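Local atomic coordinates of putative glycosyl hydrolase (Bacteroides thetaiotaomicron VPI-5482, PDB entry 3K11), a protein that is not characterised in detail but probably acts as a hydrolase of glycosyl hydrolase family 88. Residues Y106-F111 with E162-D167; K245-H250 with L316-D321. One frame throughout, in Å; residues are numbered along the deposited sequence.

Contact 1 of 2, residues Y106-F111 with E162-D167; sequences YVQNRF and ESLPVD. With EDO (1,2-ethanediol), chain P.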
loop_
_atom_site.group_PDB
_atom_site.type_symbol
_atom_site.label_atom_id
_atom_site.label_comp_id
_atom_site.label_asym_id
_atom_site.label_seq_id
_atom_site.Cartn_x
_atom_site.Cartn_y
_atom_site.Cartn_z
ATOM N N TYR A 106 14.975 37.895 17.739
ATOM C CA TYR A 106 13.769 37.995 16.929
ATOM C C TYR A 106 12.514 37.783 17.750
ATOM O O TYR A 106 11.542 38.508 17.615
ATOM C CB TYR A 106 13.831 36.943 15.803
ATOM C CG TYR A 106 12.601 36.855 14.948
ATOM C CD1 TYR A 106 11.553 35.997 15.291
ATOM C CD2 TYR A 106 12.483 37.584 13.771
ATOM C CE1 TYR A 106 10.426 35.890 14.508
ATOM C CE2 TYR A 106 11.332 37.478 12.967
ATOM C CZ TYR A 106 10.311 36.626 13.365
ATOM O OH TYR A 106 9.173 36.491 12.632
ATOM N N VAL A 107 12.513 36.735 18.569
ATOM C CA VAL A 107 11.347 36.390 19.359
ATOM C C VAL A 107 11.133 37.453 20.417
ATOM O O VAL A 107 10.018 37.907 20.651
ATOM C CB VAL A 107 11.476 34.991 19.993
ATOM C CG1 VAL A 107 10.178 34.626 20.695
ATOM C CG2 VAL A 107 11.791 33.900 18.877
ATOM N N GLN A 108 12.215 37.840 21.085
ATOM C CA GLN A 108 12.148 38.952 22.042
ATOM C C GLN A 108 11.484 40.180 21.415
ATOM O O GLN A 108 10.560 40.769 21.975
ATOM C CB GLN A 108 13.559 39.311 22.517
ATOM C CG GLN A 108 14.205 38.311 23.485
ATOM C CD GLN A 108 13.742 38.489 24.917
ATOM O OE1 GLN A 108 13.030 39.443 25.219
ATOM N NE2 GLN A 108 14.161 37.594 25.804
ATOM N N ASN A 109 11.962 40.557 20.240
ATOM C CA ASN A 109 11.486 41.746 19.588
ATOM C C ASN A 109 10.003 41.672 19.261
ATOM O O ASN A 109 9.259 42.603 19.560
ATOM C CB ASN A 109 12.301 42.000 18.341
ATOM C CG ASN A 109 11.794 43.158 17.549
ATOM O OD1 ASN A 109 11.029 42.984 16.603
ATOM N ND2 ASN A 109 12.199 44.368 17.935
ATOM N N ARG A 110 9.577 40.562 18.665
ATOM C CA ARG A 110 8.158 40.411 18.301
ATOM C C ARG A 110 7.242 40.342 19.517
ATOM O O ARG A 110 6.178 40.965 19.534
ATOM C CB ARG A 110 7.940 39.202 17.386
ATOM C CG ARG A 110 8.714 39.240 16.055
ATOM C CD ARG A 110 8.612 40.553 15.371
ATOM N NE ARG A 110 9.138 40.513 13.993
ATOM C CZ ARG A 110 10.420 40.620 13.658
ATOM N NH1 ARG A 110 11.377 40.666 14.583
ATOM N NH2 ARG A 110 10.758 40.656 12.384
ATOM N N PHE A 111 7.651 39.585 20.530
ATOM C CA PHE A 111 6.852 39.504 21.756
ATOM C C PHE A 111 6.771 40.813 22.509
ATOM O O PHE A 111 5.716 41.177 23.016
ATOM C CB PHE A 111 7.385 38.400 22.704
ATOM C CG PHE A 111 7.121 36.984 22.253
ATOM C CD1 PHE A 111 6.255 36.691 21.211
ATOM C CD2 PHE A 111 7.678 35.934 22.971
ATOM C CE1 PHE A 111 5.991 35.411 20.877
ATOM C CE2 PHE A 111 7.392 34.615 22.611
ATOM C CZ PHE A 111 6.597 34.378 21.559
ATOM N N GLU A 162 12.648 36.887 32.885
ATOM C CA GLU A 162 11.645 37.524 33.703
ATOM C C GLU A 162 11.362 38.951 33.256
ATOM O O GLU A 162 10.356 39.502 33.640
ATOM C CB GLU A 162 12.105 37.533 35.190
ATOM N N SER A 163 12.239 39.570 32.469
ATOM C CA SER A 163 11.971 40.931 31.998
ATOM C C SER A 163 11.001 40.969 30.804
ATOM O O SER A 163 10.587 42.033 30.407
ATOM C CB SER A 163 13.253 41.633 31.603
ATOM O OG SER A 163 13.744 41.217 30.353
ATOM N N LEU A 164 10.663 39.820 30.242
ATOM C CA LEU A 164 9.781 39.758 29.059
ATOM C C LEU A 164 8.341 40.036 29.503
ATOM O O LEU A 164 7.746 39.221 30.231
ATOM C CB LEU A 164 9.888 38.373 28.417
ATOM C CG LEU A 164 9.118 38.219 27.114
ATOM C CD1 LEU A 164 9.701 39.104 26.006
ATOM C CD2 LEU A 164 9.052 36.724 26.665
ATOM N N PRO A 165 7.759 41.179 29.092
ATOM C CA PRO A 165 6.497 41.584 29.694
ATOM C C PRO A 165 5.234 40.977 29.059
ATOM O O PRO A 165 4.270 41.693 28.757
ATOM C CB PRO A 165 6.562 43.114 29.575
ATOM C CG PRO A 165 7.206 43.302 28.279
ATOM C CD PRO A 165 8.237 42.201 28.139
ATOM N N VAL A 166 5.206 39.649 28.969
ATOM C CA VAL A 166 4.125 38.929 28.294
ATOM C C VAL A 166 3.125 38.253 29.242
ATOM O O VAL A 166 2.226 37.525 28.795
ATOM C CB VAL A 166 4.687 37.903 27.291
ATOM C CG1 VAL A 166 5.345 38.590 26.097
ATOM C CG2 VAL A 166 5.611 36.883 27.957
ATOM N N ASP A 167 3.184 38.555 30.541
ATOM C CA ASP A 167 2.256 37.894 31.460
ATOM C C ASP A 167 0.812 38.233 31.135
ATOM O O ASP A 167 -0.038 37.360 31.203
ATOM C CB ASP A 167 2.526 38.232 32.916
ATOM C CG ASP A 167 1.624 37.422 33.855
ATOM O OD1 ASP A 167 1.756 36.183 33.883
ATOM O OD2 ASP A 167 0.742 38.023 34.509
HETATM C C1 EDO P . 15.415 34.920 34.389
HETATM O O1 EDO P . 14.798 36.165 34.134
HETATM C C2 EDO P . 14.319 33.959 34.800
HETATM O O2 EDO P . 14.804 32.675 34.426
#
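Phe111 and Leu164 supply the largest apolar surfaces where helix 101-128 meets the segment 162-167. The methyl CD2 of Leu164 comes in at the edge of the phenyl ring, close to its plane, with 4.0 Å between it and Phe111 CD2. Leu164 CD1, the other methyl of the fork, lies 4.1 Å from Phe111 CB. With Leu164 CG trans to the backbone N (chi1 -175°), both branches reach the helix. Val166 adds a third apolar touch, its CG1 standing 4.0 Å from Phe111 CB, while within the helix Val107 CG1 sits over one face of the ring, toward its rim.

The arrangement is consistent with the six-hairpin fold of this clan: the loop joins helix 148-160 to helix 167-180, with Val166 at the N-cap position of the latter, and the contact packs that connection against helix 101-128. Pro165 centres an inverse gamma turn between Leu164 and Val166, whose side chains both set out toward the helix.

No hydrogen bond spans the two segments. Gln108 touches the loop with OE1, 3.4 Å from Leu164 CD1, yet its polar atoms are engaged elsewhere, OE1 accepting from Arg112 NE and NE2 pairing with Asp161 OD2; a bend at chi2 (-81°) folds the amide into that position. At the outer end, Glu162 N donates an almost straight bond of 2.6 Å to O1 of an ethanediol, probably from the crystallisation liquor.

Contact 2 of 2, residues K245-H250 with L316-D321; sequences KGLYRH and LLDCND. With EDO (1,2-ethanediol), chain H.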
loop_
_atom_site.group_PDB
_atom_site.type_symbol
_atom_site.label_atom_id
_atom_site.label_comp_id
_atom_site.label_asym_id
_atom_site.label_seq_id
_atom_site.Cartn_x
_atom_site.Cartn_y
_atom_site.Cartn_z
ATOM N N LYS A 245 -2.235 0.602 12.698
ATOM C CA LYS A 245 -1.403 1.363 11.768
ATOM C C LYS A 245 -0.272 2.097 12.451
ATOM O O LYS A 245 0.715 2.484 11.814
ATOM C CB LYS A 245 -2.264 2.380 11.016
ATOM C CG LYS A 245 -3.312 1.747 10.117
ATOM C CD LYS A 245 -4.170 2.767 9.325
ATOM C CE LYS A 245 -4.817 2.090 8.028
ATOM N NZ LYS A 245 -3.860 1.989 6.721
ATOM N N GLY A 246 -0.425 2.334 13.738
ATOM C CA GLY A 246 0.519 3.206 14.428
ATOM C C GLY A 246 0.410 4.648 13.990
ATOM O O GLY A 246 1.396 5.360 14.042
ATOM N N LEU A 247 -0.800 5.086 13.639
ATOM C CA LEU A 247 -1.059 6.422 13.119
ATOM C C LEU A 247 -2.330 6.942 13.779
ATOM O O LEU A 247 -3.101 6.175 14.364
ATOM C CB LEU A 247 -1.268 6.359 11.578
ATOM C CG LEU A 247 -0.166 5.798 10.701
ATOM C CD1 LEU A 247 -0.694 5.781 9.231
ATOM C CD2 LEU A 247 1.108 6.626 10.860
ATOM N N TYR A 248 -2.543 8.239 13.644
ATOM C CA TYR A 248 -3.735 8.894 14.123
ATOM C C TYR A 248 -4.653 9.297 12.993
ATOM O O TYR A 248 -4.200 9.706 11.920
ATOM C CB TYR A 248 -3.355 10.169 14.828
ATOM C CG TYR A 248 -2.800 10.006 16.238
ATOM C CD1 TYR A 248 -1.443 9.850 16.452
ATOM C CD2 TYR A 248 -3.632 10.040 17.349
ATOM C CE1 TYR A 248 -0.925 9.754 17.705
ATOM C CE2 TYR A 248 -3.108 9.921 18.614
ATOM C CZ TYR A 248 -1.763 9.792 18.789
ATOM O OH TYR A 248 -1.267 9.689 20.062
ATOM N N ARG A 249 -5.957 9.177 13.251
ATOM C CA ARG A 249 -6.948 9.780 12.359
ATOM C C ARG A 249 -6.987 11.320 12.545
ATOM O O ARG A 249 -6.813 11.822 13.646
ATOM C CB ARG A 249 -8.323 9.165 12.555
ATOM C CG ARG A 249 -8.765 8.963 13.919
ATOM C CD ARG A 249 -10.221 8.456 14.025
ATOM N NE ARG A 249 -10.380 7.070 13.632
ATOM C CZ ARG A 249 -10.035 5.989 14.317
ATOM N NH1 ARG A 249 -9.407 6.009 15.459
ATOM N NH2 ARG A 249 -10.280 4.824 13.797
ATOM N N HIS A 250 -7.255 12.061 11.479
ATOM C CA HIS A 250 -7.367 13.529 11.582
ATOM C C HIS A 250 -8.586 13.966 12.390
ATOM O O HIS A 250 -8.536 14.952 13.108
ATOM C CB HIS A 250 -7.432 14.174 10.191
ATOM C CG HIS A 250 -7.387 15.663 10.210
ATOM N ND1 HIS A 250 -7.921 16.446 9.194
ATOM C CD2 HIS A 250 -6.873 16.516 11.122
ATOM C CE1 HIS A 250 -7.717 17.724 9.488
ATOM N NE2 HIS A 250 -7.082 17.799 10.653
ATOM N N LEU A 316 -1.515 12.010 2.776
ATOM C CA LEU A 316 -2.183 10.956 3.582
ATOM C C LEU A 316 -1.097 9.903 3.751
ATOM O O LEU A 316 -0.621 9.318 2.769
ATOM C CB LEU A 316 -3.410 10.368 2.900
ATOM C CG LEU A 316 -4.634 11.326 2.861
ATOM C CD1 LEU A 316 -5.868 10.663 2.184
ATOM C CD2 LEU A 316 -4.989 11.890 4.260
ATOM N N LEU A 317 -0.706 9.647 4.996
ATOM C CA LEU A 317 0.548 8.936 5.267
ATOM C C LEU A 317 0.603 7.560 4.684
ATOM O O LEU A 317 1.681 7.101 4.195
ATOM C CB LEU A 317 0.800 8.856 6.743
ATOM C CG LEU A 317 1.212 10.138 7.470
ATOM C CD1 LEU A 317 1.086 9.927 8.999
ATOM C CD2 LEU A 317 2.645 10.597 7.071
ATOM N N ASP A 318 -0.573 6.906 4.708
ATOM C CA ASP A 318 -0.712 5.518 4.289
ATOM C C ASP A 318 -1.265 5.379 2.888
ATOM O O ASP A 318 -1.743 4.298 2.504
ATOM C CB ASP A 318 -1.574 4.728 5.287
ATOM C CG ASP A 318 -2.956 5.320 5.489
ATOM O OD1 ASP A 318 -3.161 6.505 5.124
ATOM O OD2 ASP A 318 -3.825 4.591 6.041
ATOM N N CYS A 319 -1.156 6.458 2.109
ATOM C CA CYS A 319 -1.609 6.492 0.705
ATOM C C CYS A 319 -0.416 6.960 -0.117
ATOM O O CYS A 319 -0.162 8.164 -0.221
ATOM C CB CYS A 319 -2.781 7.465 0.543
ATOM S SG CYS A 319 -4.223 6.900 1.453
ATOM N N ASN A 320 0.338 6.005 -0.689
ATOM C CA ASN A 320 1.593 6.351 -1.362
ATOM C C ASN A 320 1.412 7.021 -2.731
ATOM O O ASN A 320 2.394 7.373 -3.378
ATOM C CB ASN A 320 2.592 5.180 -1.370
ATOM C CG ASN A 320 2.312 4.152 -2.414
ATOM O OD1 ASN A 320 1.347 4.266 -3.158
ATOM N ND2 ASN A 320 3.221 3.167 -2.544
ATOM N N ASP A 321 0.155 7.212 -3.135
ATOM C CA ASP A 321 -0.205 7.936 -4.340
ATOM C C ASP A 321 -0.636 9.352 -4.042
ATOM O O ASP A 321 -1.082 10.074 -4.950
ATOM C CB ASP A 321 -1.252 7.175 -5.178
ATOM C CG ASP A 321 -2.568 6.931 -4.453
ATOM O OD1 ASP A 321 -2.603 7.113 -3.212
ATOM O OD2 ASP A 321 -3.566 6.531 -5.141
HETATM C C1 EDO H . -9.190 1.887 10.969
HETATM O O1 EDO H . -9.688 1.443 12.247
HETATM C C2 EDO H . -9.577 3.331 10.667
HETATM O O2 EDO H . -10.916 3.699 11.032
#
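Lys245 and Asp318 form the single salt bridge between the segments 245-250 and 316-321. Lys245 NZ donates a hydrogen bond of 2.7 Å to Asp318 OD2, using that oxygen's anti lone pair, on the side turned away from OD1. The two side chains meet at about a right angle. A bend at the end of the lysine (chi4 -82°) turns NZ toward the carboxylate, and Lys245 CE follows to 3.3 Å from the same Asp318 OD2. Beside this pair the chemistry is apolar: Leu247 CD2 packs 3.8 Å from Leu317 CD1, and Leu247 CD1 lies 4.2 Å from Asp318 CB.

Two backbone motifs flank the side-chain contact. Gly246 and Leu247 form a G1 beta bulge against strand 241-242 at the start of strand 247-253. Across from it, Leu316 to Cys319 make a type I turn closed by the bond from Cys319 N to Leu316 O (3.0 Å), with Leu317 and Asp318 at its corners.

Other polar groups find partners elsewhere. Arg249 NE donates to His259 O, and Arg249 NH2 to O2 of an ethanediol, probably from the crystallisation liquor, at the guanidinium edge. His250 is held through both ring nitrogens, by Tyr387 OH and Asp202 OD1. Asn320 OD1 accepts from Asn320 ND2 of one neighbouring subunit, and its ND2 donates to Asn320 OD1 of another.

Replacing Asp318 with an alanine would probably leave Lys245 NZ without its anionic mate here and free the lysine end to turn. Solvent can probably compete for the ion pair at this partly exposed margin, whereas the buried packing of Leu247 on Leu317 does not depend on charge.

How the contacts relate
Contact 1 and contact 2 lie on opposite sides of the chain's centre, their centres about 38 Å apart, and share no helix or strand. They follow one another along the chain. Contact 1 is the more buried, joining a helix to an interhelical loop through aliphatic and aromatic groups, with the amide of Gln108 bonded to residues outside the two segments. Contact 2 joins the start of strand 247-253, and the lysine just before it, to a turn and is mixed: a leucine pair is buried, while a charged pair spans the more exposed margin. Contact 2 alone borders other subunits, through 316-321; no other chain of the assembly touches contact 1.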